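Local coordinates for aromatic amino acid aminotransferase I (Candida albicans WO-1, PDB 6HNU), which probably catalyses the pyridoxal-phosphate-dependent transfer of the amino group between aromatic L-amino acids and 2-oxoglutarate, giving an aromatic oxo-acid and L-glutamate, at residues A419-C429 / K480-F489; D123-E131 / L279-G290. All coordinates share one frame; numbering follows the deposited sequence. Where two conformers were deposited one is given.

Interaction 1: residues A419-C429 / K480-F489; sequences AVHEQAIKQGC and KFGKAVRAEF
Q423 and E488 join the polar flank of a close helix pair, 419-426 against 480-489, whose short axes approach to 8.3 Å and run at 131° to one another. Both helices belong to the small C-terminal domain of this aminotransferase. The Q423 side chain can be followed outward. Its CB rests against CG of E488; its CG, anti to the backbone N (chi1 -177°), lies on the backbone of A484, 3.5 Å from A484 O. A bend at chi2 (74°) turns the amide so that CD meets the methyl of A487. At the tip NE2 donates to E488 OE2 at 2.8 Å; the oxygen receives it on its anti lone pair and lies close to the plane of the Q423 amide. Q423 OE1 accepts from Q427 NE2 at 2.9 Å. The amide is thus gripped at both ends and its flip is fixed. A water bridges E488 OE2 to A419 O, and H403 NE2 is hydrogen-bonded to E488 OE1, so both carboxylate oxygens are engaged.

Small residues let the backbones close in: A484 CB sits 3.4 Å from A424 N. Deeper, V420 is a knob among F481, V485, E488 and F489, its CG2 3.8 Å from F489 CE1. At the far end G428, with positive phi, closes helix 413-426 in a Schellman motif, and the extended K480 chain passes Q427 O to reach a water that also binds G428 O. The chemistry is graded: apolar groups fill the buried side, while an amide-carboxylate chain, probably strengthened by the charge on E488, ties the helices along the more exposed one.

Interaction 2: residues D123-E131 / L279-G290; sequences DMVHKVPYE and LVPSFISLDVEG
V128 and I284 meet through their CG2 methyls at the apolar centre of a contact in the large domain of this fold-type I PLP enzyme, in which the end of helix 112-126 and the turn after it lie on the short, weakly bonded helix at about 283-286 and the type I turn D287-G290. I284 also reaches V292 and R294 of strand 292-297, while V128 touches W133, so the pair lies beside the large mixed sheet. The puckered, conformationally restricted ring of P129 packs beside them: its CD is 3.2 Å from I284 O, and its CG lies against the carbonyl carbon of D287 and CG1 of V288.

Y130 extends the apolar patch. Its chi1 of 61° sets the ring against the turn, where G290 CA lies over one face in a CH-pi contact, 3.9 Å from the ring centroid. Glycine readily adopts the positive phi found here, at the end of the turn. The D287 carboxylate, near the ring, is held chiefly by Y233 and by backbone N-H groups of R291 and V292.

Toward the other end the contact becomes polar. S282 is the N-cap of the short helix, its OG accepting from S285 N, and S285 OG returns a bond to S282 O. The same S282 OG shares a hydrogen bond with H126 ND1 at 2.9 Å, so one hydroxyl caps the short helix and also holds the imidazole of the last residue of helix 112-126. H126 O receives a CA-H...O contact from S285, and nearby a single water donates to both K127 O, at 2.7 Å, and S285 O.

In the fold
Both segments of interaction 2 precede those of interaction 1 in the sequence, and the two contacts lie on opposite sides of the chain's centre, their own centres 44 Å apart and their nearest atoms about 27 Å apart. Interaction 2 belongs to the large PLP-binding domain: the side chain of H126 is about 11 Å from that of N141, and that of L279 about 11 Å from that of Y249, both cofactor-binding residues. It shares the domain of the cofactor site but lies about a shell or more of residues away. Interaction 1 sits in the small domain, away from the annotated sites, yet its C429 joins a beta ladder with a strand of the second subunit; neither segment of interaction 2 touches that subunit.

Interaction 1: residues A419-C429 / K480-F489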
loop_
_atom_site.group_PDB
_atom_site.type_symbol
_atom_site.label_atom_id
_atom_site.label_comp_id
_atom_site.label_asym_id
_atom_site.label_seq_id
_atom_site.Cartn_x
_atom_site.Cartn_y
_atom_site.Cartn_z
ATOM N N ALA B 419 -7.331 22.111 31.354
ATOM C CA ALA B 419 -7.258 23.548 31.716
ATOM C C ALA B 419 -6.045 24.181 31.042
ATOM O O ALA B 419 -6.165 25.272 30.467
ATOM C CB ALA B 419 -7.204 23.736 33.211
ATOM N N VAL B 420 -4.887 23.552 31.172
ATOM C CA VAL B 420 -3.655 24.115 30.558
ATOM C C VAL B 420 -3.806 24.136 29.041
ATOM O O VAL B 420 -3.429 25.149 28.456
ATOM C CB VAL B 420 -2.394 23.370 31.025
ATOM C CG1 VAL B 420 -1.176 23.751 30.187
ATOM C CG2 VAL B 420 -2.152 23.623 32.496
ATOM N N HIS B 421 -4.339 23.071 28.433
ATOM C CA HIS B 421 -4.602 22.997 26.962
ATOM C C HIS B 421 -5.515 24.142 26.530
ATOM O O HIS B 421 -5.143 24.853 25.592
ATOM C CB HIS B 421 -5.206 21.642 26.573
ATOM C CG HIS B 421 -5.368 21.391 25.110
ATOM N ND1 HIS B 421 -4.311 21.479 24.229
ATOM C CD2 HIS B 421 -6.426 20.929 24.399
ATOM C CE1 HIS B 421 -4.738 21.147 23.023
ATOM N NE2 HIS B 421 -6.021 20.792 23.103
ATOM N N GLU B 422 -6.645 24.342 27.214
ATOM C CA GLU B 422 -7.598 25.441 26.885
ATOM C C GLU B 422 -6.894 26.804 27.021
ATOM O O GLU B 422 -7.037 27.662 26.117
ATOM C CB GLU B 422 -8.844 25.336 27.782
ATOM C CG GLU B 422 -9.687 24.080 27.541
ATOM C CD GLU B 422 -10.744 23.818 28.611
ATOM O OE1 GLU B 422 -11.051 24.788 29.362
ATOM O OE2 GLU B 422 -11.266 22.656 28.696
ATOM N N GLN B 423 -6.129 26.994 28.099
ATOM C CA GLN B 423 -5.423 28.277 28.377
ATOM C C GLN B 423 -4.371 28.544 27.280
ATOM O O GLN B 423 -4.346 29.655 26.750
ATOM C CB GLN B 423 -4.806 28.266 29.776
ATOM C CG GLN B 423 -4.134 29.593 30.131
ATOM C CD GLN B 423 -5.108 30.705 30.443
ATOM O OE1 GLN B 423 -5.009 31.806 29.920
ATOM N NE2 GLN B 423 -6.071 30.421 31.309
ATOM N N ALA B 424 -3.540 27.557 26.948
ATOM C CA ALA B 424 -2.572 27.617 25.822
ATOM C C ALA B 424 -3.280 28.130 24.572
ATOM O O ALA B 424 -2.768 29.093 23.954
ATOM C CB ALA B 424 -1.967 26.243 25.580
ATOM N N ILE B 425 -4.396 27.505 24.197
ATOM C CA ILE B 425 -5.137 27.872 22.962
ATOM C C ILE B 425 -5.593 29.332 23.097
ATOM O O ILE B 425 -5.399 30.106 22.153
ATOM C CB ILE B 425 -6.307 26.906 22.681
ATOM C CG1 ILE B 425 -5.803 25.564 22.147
ATOM C CG2 ILE B 425 -7.287 27.525 21.706
ATOM C CD1 ILE B 425 -6.675 24.400 22.503
ATOM N N LYS B 426 -6.141 29.703 24.251
ATOM C CA LYS B 426 -6.556 31.107 24.504
ATOM C C LYS B 426 -5.328 32.047 24.377
ATOM O O LYS B 426 -5.490 33.142 23.880
ATOM C CB LYS B 426 -7.245 31.188 25.864
ATOM C CG LYS B 426 -7.803 32.560 26.226
ATOM C CD LYS B 426 -8.227 32.685 27.669
ATOM C CE LYS B 426 -8.637 34.098 28.048
ATOM N NZ LYS B 426 -8.174 34.424 29.414
ATOM N N GLN B 427 -4.136 31.636 24.803
ATOM C CA GLN B 427 -2.902 32.457 24.683
ATOM C C GLN B 427 -2.355 32.439 23.247
ATOM O O GLN B 427 -1.396 33.187 23.010
ATOM C CB GLN B 427 -1.828 31.968 25.656
ATOM C CG GLN B 427 -2.182 32.117 27.136
ATOM C CD GLN B 427 -2.414 33.539 27.594
ATOM O OE1 GLN B 427 -1.788 34.482 27.114
ATOM N NE2 GLN B 427 -3.306 33.693 28.564
ATOM N N GLY B 428 -2.907 31.616 22.340
ATOM C CA GLY B 428 -2.515 31.549 20.913
ATOM C C GLY B 428 -1.428 30.508 20.601
ATOM O O GLY B 428 -0.634 30.736 19.651
ATOM N N CYS B 429 -1.378 29.374 21.304
ATOM C CA CYS B 429 -0.409 28.279 20.998
ATOM C C CYS B 429 -1.068 26.928 21.275
ATOM O O CYS B 429 -1.883 26.825 22.236
ATOM C CB CYS B 429 0.834 28.438 21.876
ATOM S SG CYS B 429 2.040 27.075 21.865
ATOM N N LYS B 480 4.075 32.062 24.633
ATOM C CA LYS B 480 2.614 32.003 24.883
ATOM C C LYS B 480 2.301 30.794 25.772
ATOM O O LYS B 480 1.406 30.932 26.621
ATOM C CB LYS B 480 1.836 32.079 23.567
ATOM C CG LYS B 480 1.916 33.429 22.877
ATOM C CD LYS B 480 1.252 33.504 21.517
ATOM C CE LYS B 480 1.261 34.922 20.976
ATOM N NZ LYS B 480 0.943 34.974 19.528
ATOM N N PHE B 481 3.046 29.682 25.663
ATOM C CA PHE B 481 2.788 28.453 26.453
ATOM C C PHE B 481 3.227 28.695 27.896
ATOM O O PHE B 481 2.526 28.293 28.837
ATOM C CB PHE B 481 3.500 27.227 25.877
ATOM C CG PHE B 481 3.109 25.947 26.558
ATOM C CD1 PHE B 481 1.867 25.374 26.338
ATOM C CD2 PHE B 481 3.944 25.350 27.480
ATOM C CE1 PHE B 481 1.500 24.203 26.985
ATOM C CE2 PHE B 481 3.567 24.190 28.140
ATOM C CZ PHE B 481 2.347 23.623 27.889
ATOM N N GLY B 482 4.384 29.324 28.065
ATOM C CA GLY B 482 4.874 29.748 29.387
ATOM C C GLY B 482 3.827 30.611 30.098
ATOM O O GLY B 482 3.566 30.335 31.282
ATOM N N LYS B 483 3.243 31.579 29.401
ATOM C CA LYS B 483 2.186 32.484 29.954
ATOM C C LYS B 483 0.989 31.649 30.419
ATOM O O LYS B 483 0.414 31.946 31.488
ATOM C CB LYS B 483 1.566 33.403 28.902
ATOM C CG LYS B 483 2.340 34.640 28.496
ATOM C CD LYS B 483 1.408 35.683 27.890
ATOM C CE LYS B 483 1.904 36.262 26.584
ATOM N NZ LYS B 483 3.022 37.218 26.790
ATOM N N ALA B 484 0.583 30.682 29.588
ATOM C CA ALA B 484 -0.597 29.835 29.838
ATOM C C ALA B 484 -0.343 29.025 31.107
ATOM O O ALA B 484 -1.264 28.960 31.980
ATOM C CB ALA B 484 -0.895 28.989 28.616
ATOM N N VAL B 485 0.876 28.505 31.287
ATOM C CA VAL B 485 1.223 27.717 32.505
ATOM C C VAL B 485 1.238 28.685 33.703
ATOM O O VAL B 485 0.708 28.299 34.762
ATOM C CB VAL B 485 2.544 26.933 32.381
ATOM C CG1 VAL B 485 2.932 26.238 33.690
ATOM C CG2 VAL B 485 2.451 25.894 31.273
ATOM N N ARG B 486 1.783 29.893 33.521
ATOM C CA ARG B 486 1.847 30.919 34.611
ATOM C C ARG B 486 0.410 31.324 35.014
ATOM O O ARG B 486 0.114 31.299 36.224
ATOM C CB ARG B 486 2.735 32.105 34.195
ATOM C CG ARG B 486 3.865 32.411 35.183
ATOM C CD ARG B 486 5.085 33.156 34.635
ATOM N NE ARG B 486 4.682 33.921 33.470
ATOM C CZ ARG B 486 5.206 33.811 32.249
ATOM N NH1 ARG B 486 6.239 33.004 32.025
ATOM N NH2 ARG B 486 4.716 34.558 31.267
ATOM N N ALA B 487 -0.460 31.648 34.061
ATOM C CA ALA B 487 -1.885 31.932 34.338
ATOM C C ALA B 487 -2.540 30.762 35.085
ATOM O O ALA B 487 -3.210 31.022 36.096
ATOM C CB ALA B 487 -2.637 32.260 33.082
ATOM N N GLU B 488 -2.407 29.515 34.637
ATOM C CA GLU B 488 -3.187 28.402 35.251
ATOM C C GLU B 488 -2.705 28.091 36.661
ATOM O O GLU B 488 -3.557 27.670 37.506
ATOM C CB GLU B 488 -3.155 27.145 34.378
ATOM C CG GLU B 488 -4.129 27.238 33.226
ATOM C CD GLU B 488 -5.590 27.397 33.632
ATOM O OE1 GLU B 488 -6.032 26.685 34.548
ATOM O OE2 GLU B 488 -6.280 28.166 32.976
ATOM N N PHE B 489 -1.398 28.236 36.927
ATOM C CA PHE B 489 -0.777 27.777 38.194
ATOM C C PHE B 489 -0.624 28.941 39.186
ATOM O O PHE B 489 -0.069 28.693 40.283
ATOM C CB PHE B 489 0.552 27.092 37.887
ATOM C CG PHE B 489 0.386 25.691 37.359
ATOM C CD1 PHE B 489 0.167 25.461 36.008
ATOM C CD2 PHE B 489 0.446 24.605 38.211
ATOM C CE1 PHE B 489 0.018 24.164 35.543
ATOM C CE2 PHE B 489 0.306 23.311 37.748
ATOM C CZ PHE B 489 0.047 23.095 36.415
HETATM O O HOH W 1 -8.125 27.190 31.062
HETATM O O HOH W 2 0.604 32.514 18.163
#

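Interaction 2: residues D123-E131 / L279-G290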
loop_
_atom_site.group_PDB
_atom_site.type_symbol
_atom_site.label_atom_id
_atom_site.label_comp_id
_atom_site.label_asym_id
_atom_site.label_seq_id
_atom_site.Cartn_x
_atom_site.Cartn_y
_atom_site.Cartn_z
ATOM N N ASP B 123 23.732 -2.265 6.156
ATOM C CA ASP B 123 24.909 -2.960 6.720
ATOM C C ASP B 123 25.983 -1.959 7.168
ATOM O O ASP B 123 26.639 -2.213 8.190
ATOM C CB ASP B 123 25.467 -3.986 5.741
ATOM C CG ASP B 123 26.112 -5.180 6.434
ATOM O OD1 ASP B 123 25.841 -5.402 7.649
ATOM O OD2 ASP B 123 26.779 -5.931 5.727
ATOM N N MET B 124 26.211 -0.881 6.411
ATOM C CA MET B 124 27.236 0.140 6.731
ATOM C C MET B 124 26.912 0.748 8.095
ATOM O O MET B 124 27.816 1.020 8.859
ATOM C CB MET B 124 27.147 1.202 5.639
ATOM C CG MET B 124 28.155 2.264 5.688
ATOM S SD MET B 124 27.659 3.539 4.504
ATOM C CE MET B 124 27.126 2.613 3.080
ATOM N N VAL B 125 25.629 0.963 8.389
ATOM C CA VAL B 125 25.184 1.667 9.626
ATOM C C VAL B 125 25.006 0.673 10.786
ATOM O O VAL B 125 25.396 1.012 11.907
ATOM C CB VAL B 125 23.896 2.469 9.377
ATOM C CG1 VAL B 125 23.392 3.082 10.666
ATOM C CG2 VAL B 125 24.074 3.558 8.320
ATOM N N HIS B 126 24.451 -0.504 10.548
ATOM C CA HIS B 126 23.899 -1.384 11.603
ATOM C C HIS B 126 24.726 -2.653 11.772
ATOM O O HIS B 126 24.517 -3.327 12.794
ATOM C CB HIS B 126 22.429 -1.717 11.328
ATOM C CG HIS B 126 21.578 -0.499 11.268
ATOM N ND1 HIS B 126 21.327 0.283 12.396
ATOM C CD2 HIS B 126 21.048 0.159 10.216
ATOM C CE1 HIS B 126 20.578 1.314 12.033
ATOM N NE2 HIS B 126 20.386 1.255 10.682
ATOM N N LYS B 127 25.590 -2.994 10.810
ATOM C CA LYS B 127 26.495 -4.172 10.919
ATOM C C LYS B 127 25.695 -5.370 11.463
ATOM O O LYS B 127 26.000 -5.884 12.571
ATOM C CB LYS B 127 27.698 -3.733 11.769
ATOM C CG LYS B 127 29.072 -3.999 11.164
ATOM C CD LYS B 127 29.161 -5.283 10.333
ATOM C CE LYS B 127 30.566 -5.666 9.907
ATOM N NZ LYS B 127 31.324 -6.296 11.015
ATOM N N VAL B 128 24.662 -5.819 10.739
ATOM C CA VAL B 128 23.712 -6.851 11.250
ATOM C C VAL B 128 24.518 -8.099 11.607
ATOM O O VAL B 128 25.313 -8.571 10.786
ATOM C CB VAL B 128 22.593 -7.168 10.235
ATOM C CG1 VAL B 128 21.567 -8.143 10.802
ATOM C CG2 VAL B 128 21.910 -5.892 9.750
ATOM N N PRO B 129 24.432 -8.601 12.858
ATOM C CA PRO B 129 25.447 -9.523 13.379
ATOM C C PRO B 129 25.149 -11.015 13.249
ATOM O O PRO B 129 25.827 -11.780 13.844
ATOM C CB PRO B 129 25.448 -9.138 14.854
ATOM C CG PRO B 129 23.977 -8.921 15.139
ATOM C CD PRO B 129 23.526 -8.138 13.925
ATOM N N TYR B 130 24.166 -11.387 12.442
ATOM C CA TYR B 130 23.918 -12.786 11.998
ATOM C C TYR B 130 23.941 -12.809 10.472
ATOM O O TYR B 130 23.919 -11.741 9.807
ATOM C CB TYR B 130 22.620 -13.338 12.584
ATOM C CG TYR B 130 21.380 -12.578 12.183
ATOM C CD1 TYR B 130 21.008 -11.410 12.831
ATOM C CD2 TYR B 130 20.604 -13.023 11.136
ATOM C CE1 TYR B 130 19.888 -10.707 12.430
ATOM C CE2 TYR B 130 19.464 -12.351 10.736
ATOM C CZ TYR B 130 19.111 -11.186 11.393
ATOM O OH TYR B 130 17.990 -10.516 11.024
ATOM N N GLU B 131 24.003 -14.010 9.912
ATOM C CA GLU B 131 24.368 -14.219 8.501
ATOM C C GLU B 131 23.119 -14.033 7.623
ATOM O O GLU B 131 23.242 -13.353 6.582
ATOM C CB GLU B 131 24.994 -15.617 8.389
ATOM C CG GLU B 131 25.438 -15.995 6.993
ATOM C CD GLU B 131 26.527 -15.098 6.437
ATOM O OE1 GLU B 131 27.331 -14.544 7.246
ATOM O OE2 GLU B 131 26.557 -14.934 5.198
ATOM N N LEU B 279 26.046 7.640 16.132
ATOM C CA LEU B 279 24.664 7.118 16.045
ATOM C C LEU B 279 24.460 6.074 17.146
ATOM O O LEU B 279 25.368 5.301 17.421
ATOM C CB LEU B 279 24.455 6.546 14.638
ATOM C CG LEU B 279 24.520 7.577 13.511
ATOM C CD1 LEU B 279 24.373 6.912 12.166
ATOM C CD2 LEU B 279 23.472 8.662 13.683
ATOM N N VAL B 280 23.327 6.120 17.842
ATOM C CA VAL B 280 23.040 5.124 18.907
ATOM C C VAL B 280 22.922 3.760 18.237
ATOM O O VAL B 280 22.310 3.646 17.180
ATOM C CB VAL B 280 21.743 5.483 19.658
ATOM C CG1 VAL B 280 20.552 5.495 18.712
ATOM C CG2 VAL B 280 21.477 4.528 20.800
ATOM N N PRO B 281 23.462 2.665 18.824
ATOM C CA PRO B 281 23.226 1.330 18.269
ATOM C C PRO B 281 21.723 1.015 18.138
ATOM O O PRO B 281 20.982 1.209 19.096
ATOM C CB PRO B 281 23.868 0.392 19.299
ATOM C CG PRO B 281 23.962 1.253 20.528
ATOM C CD PRO B 281 24.321 2.624 20.008
ATOM N N SER B 282 21.329 0.506 16.976
ATOM C CA SER B 282 19.971 -0.043 16.722
ATOM C C SER B 282 19.812 -1.375 17.457
ATOM O O SER B 282 20.833 -2.026 17.817
ATOM C CB SER B 282 19.740 -0.270 15.248
ATOM O OG SER B 282 20.701 -1.223 14.773
ATOM N N PHE B 283 18.563 -1.811 17.642
ATOM C CA PHE B 283 18.303 -3.197 18.086
ATOM C C PHE B 283 18.807 -4.166 17.010
ATOM O O PHE B 283 19.389 -5.245 17.403
ATOM C CB PHE B 283 16.855 -3.441 18.453
ATOM C CG PHE B 283 16.468 -2.857 19.773
ATOM C CD1 PHE B 283 16.816 -3.503 20.950
ATOM C CD2 PHE B 283 15.770 -1.655 19.826
ATOM C CE1 PHE B 283 16.449 -2.972 22.171
ATOM C CE2 PHE B 283 15.386 -1.133 21.040
ATOM C CZ PHE B 283 15.725 -1.798 22.220
ATOM N N ILE B 284 18.681 -3.842 15.710
ATOM C CA ILE B 284 19.263 -4.777 14.693
ATOM C C ILE B 284 20.767 -4.951 14.957
ATOM O O ILE B 284 21.233 -6.099 14.793
ATOM C CB ILE B 284 19.019 -4.225 13.270
ATOM C CG1 ILE B 284 17.555 -4.330 12.836
ATOM C CG2 ILE B 284 19.959 -4.853 12.244
ATOM C CD1 ILE B 284 17.078 -5.741 12.667
ATOM N N SER B 285 21.505 -3.885 15.258
ATOM C CA SER B 285 22.975 -3.967 15.499
ATOM C C SER B 285 23.258 -4.918 16.669
ATOM O O SER B 285 24.339 -5.565 16.651
ATOM C CB SER B 285 23.639 -2.639 15.673
ATOM O OG SER B 285 23.433 -2.100 16.976
ATOM N N LEU B 286 22.334 -5.060 17.626
ATOM C CA LEU B 286 22.522 -5.893 18.833
ATOM C C LEU B 286 22.050 -7.321 18.591
ATOM O O LEU B 286 22.175 -8.148 19.504
ATOM C CB LEU B 286 21.720 -5.286 19.992
ATOM C CG LEU B 286 22.166 -3.890 20.440
ATOM C CD1 LEU B 286 21.308 -3.378 21.604
ATOM C CD2 LEU B 286 23.628 -3.913 20.870
ATOM N N ASP B 287 21.447 -7.589 17.440
ATOM C CA ASP B 287 20.491 -8.710 17.279
ATOM C C ASP B 287 21.222 -9.989 16.856
ATOM O O ASP B 287 20.906 -10.523 15.824
ATOM C CB ASP B 287 19.395 -8.369 16.274
ATOM C CG ASP B 287 18.308 -9.428 16.188
ATOM O OD1 ASP B 287 18.110 -10.193 17.190
ATOM O OD2 ASP B 287 17.664 -9.505 15.124
ATOM N N VAL B 288 22.051 -10.540 17.728
ATOM C CA VAL B 288 22.781 -11.801 17.452
ATOM C C VAL B 288 21.784 -12.929 17.159
ATOM O O VAL B 288 22.147 -13.794 16.352
ATOM C CB VAL B 288 23.783 -12.133 18.577
ATOM C CG1 VAL B 288 24.799 -11.014 18.742
ATOM C CG2 VAL B 288 23.109 -12.431 19.898
ATOM N N GLU B 289 20.583 -12.924 17.751
ATOM C CA GLU B 289 19.609 -14.041 17.650
ATOM C C GLU B 289 18.654 -13.879 16.442
ATOM O O GLU B 289 17.957 -14.860 16.118
ATOM C CB GLU B 289 18.799 -14.199 18.938
ATOM C CG GLU B 289 19.656 -14.464 20.167
ATOM C CD GLU B 289 18.916 -15.057 21.354
ATOM O OE1 GLU B 289 17.680 -15.074 21.344
ATOM O OE2 GLU B 289 19.597 -15.538 22.278
ATOM N N GLY B 290 18.592 -12.718 15.777
ATOM C CA GLY B 290 17.635 -12.519 14.661
ATOM C C GLY B 290 16.190 -12.367 15.135
ATOM O O GLY B 290 15.292 -12.694 14.375
HETATM O O HOH W 3 23.263 0.746 14.726
HETATM O O HOH W 4 26.580 -5.146 15.071
#